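Local coordinates for nodulation protein S (Bradyrhizobium sp., PDB 3OFK) that probably transfers a methyl group from S-adenosyl-L-methionine to nitrogen during the synthesis of rhizobial Nod factors, the lipochitooligosaccharide signals of nodulation, at residues E122-L127 and L150-A155; K74-I79 and S97-A102; D25-D30 and G59-A64. One frame throughout, in Å; residues are numbered along the deposited sequence.

Interaction 1: E122-L127 and L150-A155. With SAH (S-adenosyl-L-homocysteine), chain E.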
loop_
_atom_site.group_PDB
_atom_site.type_symbol
_atom_site.label_atom_id
_atom_site.label_comp_id
_atom_site.label_asym_id
_atom_site.label_seq_id
_atom_site.Cartn_x
_atom_site.Cartn_y
_atom_site.Cartn_z
ATOM N N GLU A 122 -1.653 2.813 1.997
ATOM C CA GLU A 122 -1.983 2.854 3.448
ATOM C C GLU A 122 -0.907 2.138 4.294
ATOM O O GLU A 122 -1.189 1.478 5.286
ATOM C CB GLU A 122 -3.354 2.267 3.724
ATOM C CG GLU A 122 -4.496 2.748 2.802
ATOM C CD GLU A 122 -4.735 4.256 2.872
ATOM O OE1 GLU A 122 -4.387 4.884 3.905
ATOM O OE2 GLU A 122 -5.223 4.793 1.859
ATOM N N VAL A 123 0.322 2.335 3.883
ATOM C CA VAL A 123 1.494 1.744 4.542
ATOM C C VAL A 123 2.608 2.754 4.877
ATOM O O VAL A 123 3.182 2.679 5.966
ATOM C CB VAL A 123 2.075 0.590 3.704
ATOM C CG1 VAL A 123 2.444 1.082 2.312
ATOM C CG2 VAL A 123 3.281 0.047 4.382
ATOM N N LEU A 124 2.906 3.699 3.983
ATOM C CA LEU A 124 4.114 4.535 4.166
ATOM C C LEU A 124 4.057 5.452 5.392
ATOM O O LEU A 124 5.103 5.794 5.944
ATOM C CB LEU A 124 4.499 5.318 2.912
ATOM C CG LEU A 124 4.918 4.588 1.631
ATOM C CD1 LEU A 124 5.179 5.627 0.488
ATOM C CD2 LEU A 124 6.153 3.732 1.844
ATOM N N TYR A 125 2.865 5.768 5.894
ATOM C CA TYR A 125 2.797 6.554 7.129
ATOM C C TYR A 125 3.202 5.805 8.408
ATOM O O TYR A 125 3.366 6.423 9.463
ATOM C CB TYR A 125 1.431 7.205 7.321
ATOM C CG TYR A 125 0.208 6.317 7.197
ATOM C CD1 TYR A 125 -0.207 5.491 8.235
ATOM C CD2 TYR A 125 -0.572 6.356 6.041
ATOM C CE1 TYR A 125 -1.368 4.702 8.109
ATOM C CE2 TYR A 125 -1.713 5.582 5.915
ATOM C CZ TYR A 125 -2.101 4.767 6.940
ATOM O OH TYR A 125 -3.250 4.035 6.772
ATOM N N TYR A 126 3.381 4.487 8.344
ATOM C CA TYR A 126 3.889 3.788 9.532
ATOM C C TYR A 126 5.387 4.040 9.758
ATOM O O TYR A 126 5.931 3.724 10.789
ATOM C CB TYR A 126 3.604 2.283 9.446
ATOM C CG TYR A 126 2.131 1.973 9.562
ATOM C CD1 TYR A 126 1.455 2.151 10.768
ATOM C CD2 TYR A 126 1.412 1.522 8.475
ATOM C CE1 TYR A 126 0.086 1.882 10.885
ATOM C CE2 TYR A 126 0.056 1.274 8.576
ATOM C CZ TYR A 126 -0.593 1.450 9.778
ATOM O OH TYR A 126 -1.926 1.183 9.824
ATOM N N LEU A 127 6.067 4.608 8.796
ATOM C CA LEU A 127 7.492 4.873 8.983
ATOM C C LEU A 127 7.655 6.025 9.994
ATOM O O LEU A 127 6.743 6.827 10.188
ATOM C CB LEU A 127 8.145 5.190 7.647
ATOM C CG LEU A 127 8.181 4.000 6.687
ATOM C CD1 LEU A 127 8.463 4.528 5.279
ATOM C CD2 LEU A 127 9.213 2.958 7.129
ATOM N N LEU A 150 3.466 2.999 -10.659
ATOM C CA LEU A 150 3.382 2.891 -9.216
ATOM C C LEU A 150 2.026 3.458 -8.832
ATOM O O LEU A 150 1.668 4.539 -9.274
ATOM C CB LEU A 150 4.536 3.659 -8.566
ATOM C CG LEU A 150 4.634 3.644 -7.029
ATOM C CD1 LEU A 150 6.118 3.700 -6.567
ATOM C CD2 LEU A 150 3.797 4.792 -6.416
ATOM N N VAL A 151 1.249 2.681 -8.098
ATOM C CA VAL A 151 -0.076 3.086 -7.648
ATOM C C VAL A 151 0.012 3.305 -6.163
ATOM O O VAL A 151 0.248 2.359 -5.427
ATOM C CB VAL A 151 -1.151 2.022 -7.960
ATOM C CG1 VAL A 151 -2.420 2.308 -7.170
ATOM C CG2 VAL A 151 -1.445 2.019 -9.417
ATOM N N PHE A 152 -0.156 4.560 -5.741
ATOM C CA PHE A 152 -0.003 4.957 -4.359
ATOM C C PHE A 152 -1.330 5.400 -3.826
ATOM O O PHE A 152 -2.121 6.028 -4.533
ATOM C CB PHE A 152 0.987 6.120 -4.259
ATOM C CG PHE A 152 0.929 6.864 -2.943
ATOM C CD1 PHE A 152 1.508 6.326 -1.775
ATOM C CD2 PHE A 152 0.280 8.102 -2.870
ATOM C CE1 PHE A 152 1.468 7.033 -0.574
ATOM C CE2 PHE A 152 0.220 8.808 -1.666
ATOM C CZ PHE A 152 0.812 8.262 -0.508
ATOM N N GLY A 153 -1.595 5.070 -2.575
ATOM C CA GLY A 153 -2.786 5.604 -1.925
ATOM C C GLY A 153 -2.502 5.882 -0.475
ATOM O O GLY A 153 -1.730 5.162 0.131
ATOM N N SER A 154 -3.136 6.904 0.084
ATOM C CA SER A 154 -2.974 7.187 1.488
ATOM C C SER A 154 -4.069 8.124 2.031
ATOM O O SER A 154 -4.606 8.966 1.310
ATOM C CB SER A 154 -1.592 7.786 1.725
ATOM O OG SER A 154 -1.377 8.203 3.076
ATOM N N ALA A 155 -4.430 7.906 3.288
ATOM C CA ALA A 155 -5.102 8.892 4.087
ATOM C C ALA A 155 -4.349 10.211 3.929
ATOM O O ALA A 155 -3.152 10.209 3.704
ATOM C CB ALA A 155 -5.115 8.452 5.513
HETATM N N SAH E . -2.107 -2.187 1.159
HETATM C CA SAH E . -3.258 -2.819 1.796
HETATM C CB SAH E . -2.985 -3.008 3.286
HETATM C CG SAH E . -2.844 -1.785 4.178
HETATM S SD SAH E . -2.743 -2.144 5.966
HETATM C C SAH E . -4.579 -2.060 1.590
HETATM O O SAH E . -4.591 -0.902 1.166
HETATM O OXT SAH E . -5.654 -2.600 1.845
HETATM C "C5'" SAH E . -0.952 -1.836 6.112
HETATM C "C4'" SAH E . -0.006 -3.006 5.931
HETATM O "O4'" SAH E . 1.324 -2.499 5.829
HETATM C "C3'" SAH E . -0.018 -4.008 7.085
HETATM O "O3'" SAH E . -0.017 -5.345 6.565
HETATM C "C2'" SAH E . 1.291 -3.689 7.825
HETATM O "O2'" SAH E . 1.815 -4.809 8.496
HETATM C "C1'" SAH E . 2.165 -3.264 6.677
HETATM N N9 SAH E . 3.371 -2.459 6.976
HETATM C C8 SAH E . 3.494 -1.439 7.885
HETATM N N7 SAH E . 4.748 -0.947 7.797
HETATM C C5 SAH E . 5.425 -1.622 6.852
HETATM C C6 SAH E . 6.723 -1.443 6.373
HETATM N N6 SAH E . 7.526 -0.519 6.971
HETATM N N1 SAH E . 7.164 -2.280 5.377
HETATM C C2 SAH E . 6.304 -3.232 4.838
HETATM N N3 SAH E . 5.003 -3.370 5.310
HETATM C C4 SAH E . 4.561 -2.559 6.297
HETATM O O HOH W 1 0.981 4.706 1.782
#

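Interaction 2: K74-I79 and S97-A102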
loop_
_atom_site.group_PDB
_atom_site.type_symbol
_atom_site.label_atom_id
_atom_site.label_comp_id
_atom_site.label_asym_id
_atom_site.label_seq_id
_atom_site.Cartn_x
_atom_site.Cartn_y
_atom_site.Cartn_z
ATOM N N LYS A 74 0.976 -11.818 -13.926
ATOM C CA LYS A 74 1.588 -13.080 -14.336
ATOM C C LYS A 74 2.433 -13.632 -13.165
ATOM O O LYS A 74 2.403 -14.822 -12.835
ATOM C CB LYS A 74 2.439 -12.829 -15.595
ATOM C CG LYS A 74 3.059 -14.034 -16.259
ATOM C CD LYS A 74 3.377 -13.671 -17.718
ATOM C CE LYS A 74 4.482 -14.523 -18.321
ATOM N NZ LYS A 74 4.711 -14.084 -19.738
ATOM N N ARG A 75 3.160 -12.726 -12.539
ATOM C CA ARG A 75 3.837 -12.977 -11.258
ATOM C C ARG A 75 3.517 -11.839 -10.299
ATOM O O ARG A 75 3.425 -10.670 -10.710
ATOM C CB ARG A 75 5.355 -13.093 -11.462
ATOM C CG ARG A 75 5.795 -14.321 -12.218
ATOM C CD ARG A 75 7.342 -14.477 -12.273
ATOM N NE ARG A 75 7.924 -14.792 -10.960
ATOM C CZ ARG A 75 8.653 -13.970 -10.198
ATOM N NH1 ARG A 75 8.961 -12.735 -10.582
ATOM N NH2 ARG A 75 9.097 -14.401 -9.025
ATOM N N LEU A 76 3.357 -12.183 -9.021
ATOM C CA LEU A 76 3.110 -11.209 -7.943
ATOM C C LEU A 76 4.073 -11.503 -6.793
ATOM O O LEU A 76 4.215 -12.672 -6.371
ATOM C CB LEU A 76 1.663 -11.292 -7.417
ATOM C CG LEU A 76 1.165 -10.360 -6.291
ATOM C CD1 LEU A 76 1.357 -8.835 -6.633
ATOM C CD2 LEU A 76 -0.246 -10.644 -5.893
ATOM N N THR A 77 4.740 -10.456 -6.308
ATOM C CA THR A 77 5.505 -10.487 -5.066
ATOM C C THR A 77 4.806 -9.605 -4.034
ATOM O O THR A 77 4.313 -8.510 -4.348
ATOM C CB THR A 77 6.956 -10.023 -5.373
ATOM O OG1 THR A 77 7.468 -10.910 -6.370
ATOM C CG2 THR A 77 7.887 -9.979 -4.107
ATOM N N VAL A 78 4.792 -10.061 -2.786
ATOM C CA VAL A 78 4.104 -9.332 -1.709
ATOM C C VAL A 78 5.071 -9.221 -0.484
ATOM O O VAL A 78 5.683 -10.212 -0.052
ATOM C CB VAL A 78 2.876 -10.096 -1.271
ATOM C CG1 VAL A 78 2.141 -9.365 -0.097
ATOM C CG2 VAL A 78 1.924 -10.327 -2.424
ATOM N N ILE A 79 5.275 -8.014 0.024
ATOM C CA ILE A 79 6.124 -7.845 1.183
ATOM C C ILE A 79 5.269 -7.254 2.279
ATOM O O ILE A 79 4.261 -6.604 2.032
ATOM C CB ILE A 79 7.431 -7.053 0.927
ATOM C CG1 ILE A 79 7.191 -5.569 0.648
ATOM C CG2 ILE A 79 8.211 -7.686 -0.274
ATOM C CD1 ILE A 79 8.346 -4.670 1.061
ATOM N N SER A 97 -0.673 -20.009 -7.718
ATOM C CA SER A 97 0.676 -20.613 -7.636
ATOM C C SER A 97 1.801 -19.622 -8.030
ATOM O O SER A 97 2.987 -19.975 -7.991
ATOM C CB SER A 97 0.747 -21.844 -8.545
ATOM O OG SER A 97 0.591 -21.437 -9.900
ATOM N N HIS A 98 1.418 -18.389 -8.389
ATOM C CA HIS A 98 2.352 -17.411 -8.930
ATOM C C HIS A 98 2.708 -16.270 -7.949
ATOM O O HIS A 98 3.240 -15.242 -8.389
ATOM C CB HIS A 98 1.802 -16.827 -10.242
ATOM C CG HIS A 98 0.543 -16.015 -10.084
ATOM N ND1 HIS A 98 -0.698 -16.581 -9.900
ATOM C CD2 HIS A 98 0.337 -14.673 -10.120
ATOM C CE1 HIS A 98 -1.617 -15.626 -9.822
ATOM N NE2 HIS A 98 -1.013 -14.455 -9.940
ATOM N N ILE A 99 2.421 -16.448 -6.650
ATOM C CA ILE A 99 2.664 -15.385 -5.650
ATOM C C ILE A 99 3.904 -15.741 -4.783
ATOM O O ILE A 99 4.045 -16.902 -4.372
ATOM C CB ILE A 99 1.446 -15.143 -4.722
ATOM C CG1 ILE A 99 0.147 -14.994 -5.532
ATOM C CG2 ILE A 99 1.699 -13.924 -3.789
ATOM C CD1 ILE A 99 -1.098 -14.578 -4.689
ATOM N N SER A 100 4.794 -14.748 -4.568
ATOM C CA SER A 100 5.982 -14.843 -3.692
ATOM C C SER A 100 5.764 -13.918 -2.513
ATOM O O SER A 100 5.168 -12.853 -2.710
ATOM C CB SER A 100 7.202 -14.280 -4.434
ATOM O OG SER A 100 7.787 -15.294 -5.179
ATOM N N TRP A 101 6.303 -14.259 -1.341
ATOM C CA TRP A 101 6.180 -13.414 -0.166
ATOM C C TRP A 101 7.502 -13.195 0.540
ATOM O O TRP A 101 8.419 -14.046 0.530
ATOM C CB TRP A 101 5.170 -13.992 0.838
ATOM C CG TRP A 101 3.898 -14.504 0.233
ATOM C CD1 TRP A 101 3.721 -15.678 -0.455
ATOM C CD2 TRP A 101 2.609 -13.887 0.310
ATOM N NE1 TRP A 101 2.409 -15.809 -0.824
ATOM C CE2 TRP A 101 1.704 -14.730 -0.359
ATOM C CE3 TRP A 101 2.135 -12.690 0.875
ATOM C CZ2 TRP A 101 0.335 -14.417 -0.487
ATOM C CZ3 TRP A 101 0.792 -12.393 0.758
ATOM C CH2 TRP A 101 -0.084 -13.245 0.069
ATOM N N ALA A 102 7.586 -12.062 1.218
ATOM C CA ALA A 102 8.730 -11.788 2.096
ATOM C C ALA A 102 8.291 -10.969 3.314
ATOM O O ALA A 102 7.597 -9.991 3.165
ATOM C CB ALA A 102 9.842 -11.102 1.305
HETATM O O HOH W 2 6.658 -14.074 -7.554
#

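Interaction 3: D25-D30 and G59-A64. With SAH (S-adenosyl-L-homocysteine), chain E.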
loop_
_atom_site.group_PDB
_atom_site.type_symbol
_atom_site.label_atom_id
_atom_site.label_comp_id
_atom_site.label_asym_id
_atom_site.label_seq_id
_atom_site.Cartn_x
_atom_site.Cartn_y
_atom_site.Cartn_z
ATOM N N ASP A 25 -11.238 -8.911 11.111
ATOM C CA ASP A 25 -11.159 -8.126 9.860
ATOM C C ASP A 25 -10.174 -6.983 10.095
ATOM O O ASP A 25 -10.561 -5.913 10.582
ATOM C CB ASP A 25 -12.561 -7.610 9.503
ATOM C CG ASP A 25 -12.614 -6.826 8.185
ATOM O OD1 ASP A 25 -11.736 -6.981 7.309
ATOM O OD2 ASP A 25 -13.581 -6.046 8.024
ATOM N N PRO A 26 -8.883 -7.210 9.792
ATOM C CA PRO A 26 -7.897 -6.158 10.052
ATOM C C PRO A 26 -8.201 -4.888 9.299
ATOM O O PRO A 26 -8.473 -4.935 8.096
ATOM C CB PRO A 26 -6.590 -6.783 9.569
ATOM C CG PRO A 26 -6.797 -8.252 9.815
ATOM C CD PRO A 26 -8.228 -8.462 9.363
ATOM N N TRP A 27 -8.168 -3.764 10.003
ATOM C CA TRP A 27 -8.462 -2.444 9.406
ATOM C C TRP A 27 -9.864 -2.333 8.787
ATOM O O TRP A 27 -10.169 -1.384 8.045
ATOM C CB TRP A 27 -7.393 -2.083 8.368
ATOM C CG TRP A 27 -6.071 -1.742 8.970
ATOM C CD1 TRP A 27 -5.668 -0.517 9.421
ATOM C CD2 TRP A 27 -4.975 -2.632 9.188
ATOM N NE1 TRP A 27 -4.395 -0.595 9.917
ATOM C CE2 TRP A 27 -3.938 -1.881 9.775
ATOM C CE3 TRP A 27 -4.773 -3.994 8.956
ATOM C CZ2 TRP A 27 -2.708 -2.444 10.116
ATOM C CZ3 TRP A 27 -3.542 -4.553 9.276
ATOM C CH2 TRP A 27 -2.523 -3.775 9.849
ATOM N N ARG A 28 -10.731 -3.280 9.118
ATOM C CA ARG A 28 -12.049 -3.372 8.490
ATOM C C ARG A 28 -12.051 -3.361 6.943
ATOM O O ARG A 28 -13.020 -2.926 6.325
ATOM C CB ARG A 28 -12.995 -2.298 9.064
ATOM C CG ARG A 28 -14.066 -2.868 9.966
ATOM C CD ARG A 28 -15.246 -1.886 10.073
ATOM N NE ARG A 28 -14.796 -0.563 10.536
ATOM C CZ ARG A 28 -15.381 0.602 10.241
ATOM N NH1 ARG A 28 -16.458 0.647 9.459
ATOM N NH2 ARG A 28 -14.879 1.739 10.730
ATOM N N LEU A 29 -10.995 -3.875 6.322
ATOM C CA LEU A 29 -10.854 -3.806 4.850
ATOM C C LEU A 29 -11.896 -4.634 4.088
ATOM O O LEU A 29 -12.168 -4.372 2.895
ATOM C CB LEU A 29 -9.444 -4.242 4.419
ATOM C CG LEU A 29 -8.304 -3.361 4.950
ATOM C CD1 LEU A 29 -6.952 -4.034 4.773
ATOM C CD2 LEU A 29 -8.299 -1.983 4.321
ATOM N N ASP A 30 -12.465 -5.645 4.741
ATOM C CA ASP A 30 -13.554 -6.413 4.093
ATOM C C ASP A 30 -14.917 -5.812 4.307
ATOM O O ASP A 30 -15.709 -5.726 3.374
ATOM C CB ASP A 30 -13.535 -7.885 4.505
ATOM C CG ASP A 30 -12.460 -8.666 3.763
ATOM O OD1 ASP A 30 -12.402 -8.575 2.509
ATOM O OD2 ASP A 30 -11.638 -9.328 4.432
ATOM N N GLY A 59 2.760 -4.156 1.761
ATOM C CA GLY A 59 1.755 -4.102 2.849
ATOM C C GLY A 59 0.434 -4.768 2.451
ATOM O O GLY A 59 -0.338 -4.206 1.689
ATOM N N CYS A 60 0.165 -5.958 2.968
ATOM C CA CYS A 60 -0.954 -6.772 2.484
ATOM C C CYS A 60 -2.065 -7.009 3.489
ATOM O O CYS A 60 -3.101 -7.601 3.121
ATOM C CB CYS A 60 -0.445 -8.155 2.026
ATOM S SG CYS A 60 0.467 -9.153 3.263
ATOM N N ALA A 61 -1.884 -6.578 4.729
ATOM C CA ALA A 61 -2.827 -6.895 5.819
ATOM C C ALA A 61 -3.227 -8.361 5.699
ATOM O O ALA A 61 -2.334 -9.209 5.585
ATOM C CB ALA A 61 -4.056 -5.984 5.791
ATOM N N ALA A 62 -4.536 -8.669 5.704
ATOM C CA ALA A 62 -5.044 -10.058 5.606
ATOM C C ALA A 62 -5.264 -10.551 4.167
ATOM O O ALA A 62 -5.845 -11.604 3.977
ATOM C CB ALA A 62 -6.323 -10.249 6.415
ATOM N N GLY A 63 -4.814 -9.811 3.171
ATOM C CA GLY A 63 -4.852 -10.289 1.778
ATOM C C GLY A 63 -6.058 -9.838 0.982
ATOM O O GLY A 63 -6.264 -10.331 -0.123
ATOM N N ALA A 64 -6.873 -8.933 1.533
ATOM C CA ALA A 64 -8.093 -8.491 0.820
ATOM C C ALA A 64 -7.767 -7.921 -0.559
ATOM O O ALA A 64 -8.444 -8.278 -1.543
ATOM C CB ALA A 64 -8.923 -7.518 1.635
HETATM N N SAH E . -2.107 -2.187 1.159
HETATM C CA SAH E . -3.258 -2.819 1.796
HETATM C CB SAH E . -2.985 -3.008 3.286
HETATM C CG SAH E . -2.844 -1.785 4.178
HETATM S SD SAH E . -2.743 -2.144 5.966
HETATM C C SAH E . -4.579 -2.060 1.590
HETATM O O SAH E . -4.591 -0.902 1.166
HETATM O OXT SAH E . -5.654 -2.600 1.845
HETATM C "C5'" SAH E . -0.952 -1.836 6.112
HETATM C "C4'" SAH E . -0.006 -3.006 5.931
HETATM O "O4'" SAH E . 1.324 -2.499 5.829
HETATM C "C3'" SAH E . -0.018 -4.008 7.085
HETATM O "O3'" SAH E . -0.017 -5.345 6.565
HETATM C "C2'" SAH E . 1.291 -3.689 7.825
HETATM O "O2'" SAH E . 1.815 -4.809 8.496
HETATM C "C1'" SAH E . 2.165 -3.264 6.677
HETATM N N9 SAH E . 3.371 -2.459 6.976
HETATM C C8 SAH E . 3.494 -1.439 7.885
HETATM N N7 SAH E . 4.748 -0.947 7.797
HETATM C C5 SAH E . 5.425 -1.622 6.852
HETATM C C6 SAH E . 6.723 -1.443 6.373
HETATM N N6 SAH E . 7.526 -0.519 6.971
HETATM N N1 SAH E . 7.164 -2.280 5.377
HETATM C C2 SAH E . 6.304 -3.232 4.838
HETATM N N3 SAH E . 5.003 -3.370 5.310
HETATM C C4 SAH E . 4.561 -2.559 6.297
#

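Interaction 1: E122-L127 and L150-A155
Glu122 meets the strand 150-155 with both its backbone and its carboxylate. Its N-H points at the carbonyl of Gly153, with N and O 3.0 Å apart and 161° at the hydrogen, although the donor stands 38° above the carbonyl plane. Further along the strand, the N-H of Ala155 reaches Glu122 OE1 at 3.1 Å, on the syn lone pair. The side chain attains this position by a bend at chi2 (-61°), which turns CD back toward the strand. OE2 lies over the backbone of Ser154, 3.3 Å from its CA. Water 1 supplements the direct bonds, accepting from Leu124 N and donating to Gly153 O, so this buried carbonyl serves two donors.

Two side chains flank this polar centre. The Tyr125 ring presents its edge to Ser154, CD2 lying 3.6 Å from OG, while the Ser154 hydroxyl, OG, donates to Ala155 O within its own segment. Leu124 CD1 comes within 4.1 Å of Phe152 CE1, the two side chains crossing obliquely.

The segment 122-127 directly follows strand 115-121, the central neighbour of strand 148-155 in the Rossmann-like methyltransferase sheet, and passes through a 3-10 turn at 124-126 at the carboxyl ends of those strands. Its other side borders S-adenosyl-L-homocysteine: Val123 CG2 packs 3.5 Å from C4 of the adenine, and Tyr126 CD2 approaches C8 at 3.7 Å.

In the next shell, Arg38 from helix 33-46 touches the Glu122 side chain and also binds the ligand, while Val172 of helix 169-179 contacts both Leu124 and Phe152.

Interaction 2: K74-I79 and S97-A102
Lys74 O lies against the side chain of His98, 3.3 Å from its CB, where the chain turns a corner. The imidazole finds its polar partner elsewhere, NE2 bonding to Ala70 O. Arg75 follows with its CA at the edge of the His98 ring, and its guanidinium forms a salt bridge with Glu113.

At Leu76 regular parallel pairing is under way: its N-H goes to His98 O with 172° at the hydrogen, and its carbonyl accepts from Ser100 N at 2.8 Å. The same carbonyl takes a bond from water 2, which is also 2.9 Å from Ser100 OG. Leu76 CD2 approaches Ile99 CD1 at 4.2 Å. Thr77 turns to the other face, setting OG1 beside Ser100 CB.

Val78 continues the pairing, from its N to Ser100 O and from Ala102 N to its O. Its side chain lies alongside Trp101, pointing the same way. With CG1 anti to the backbone N (chi1 178°), that methyl comes 3.4 Å from Trp101 CZ3, whereas CG2 makes a CH-pi contact, 4.2 Å from the centroid of the six-membered ring. Ile79 CG2 then meets Ala102 CB at 4.1 Å.

The two strands, 20° from parallel, belong to a beta-alpha-beta unit connected by helix 83-92. That helix packs on Trp101 through Ile86, Ala89 and Cys90, helix 64-69 covers Leu76 and Val78, and strand 52-58 pairs with strand 73-80 across the side away from strand 99-103.

Interaction 3: D25-D30 and G59-A64
Apolar contacts carry the meeting of Leu29 and Trp27 with Ala61, and no hydrogen bond links the two segments. Ala61 CB is 3.6 Å from Leu29 CD1 and 3.8 Å from Trp27 CZ3, at an oblique angle to the indole. Pro26 CD packs on Ala62 CB at 3.9 Å, and Ala64 CB lies near Asp30 OD1, whose carboxylate forms a salt bridge with Arg92.

Hydrogen bonds shape each segment from within: Asp25 OD1 receives Asp30 N on its syn lone pair, while Gly63 N returns to Cys60 O in a type II' turn.

Ligand contacts complete the arrangement. The amino nitrogen of S-adenosyl-L-homocysteine donates to Gly59 O at 2.7 Å, and Ala61 N donates to O3' at 2.9 Å. The sulfur SD stands 3.8 Å above the Trp27 ring plane, over its centre. An alanine in place of Trp27 would probably open a gap beside the sulfur and leave Ala61 CB without one of its two nearest apolar neighbours.

Segment 25-30 packs on the loop 59-64 and adds Trp27 and Leu29 to the pocket wall. That loop, between strand 52-58 and helix 64-69, is the glycine-containing cofactor loop of Rossmann-like methyltransferases; a CB on Gly59 would clash with the ribose O4'.

In the fold
The three contacts belong to one Rossmann-like domain but differ in depth. Interaction 1 is fully buried, about 5 Å from the chain centre, whereas interaction 2 lies about 15 Å out, at the edge strand, and is partly exposed; interaction 3 is intermediate. Interactions 1 and 2 reach the same sheet, the latter by regular backbone pairing, the former by a loop using one backbone bond, a carboxylate and a water. Interaction 3 depends on apolar contact between two loops. Interactions 1 and 3 both touch S-adenosyl-L-homocysteine and meet through a weak hydrogen bond between Tyr126 OH and Trp27 NE1. Interaction 2 joins interaction 3 through Ile79 O and Gly59 N, 2.9 Å apart.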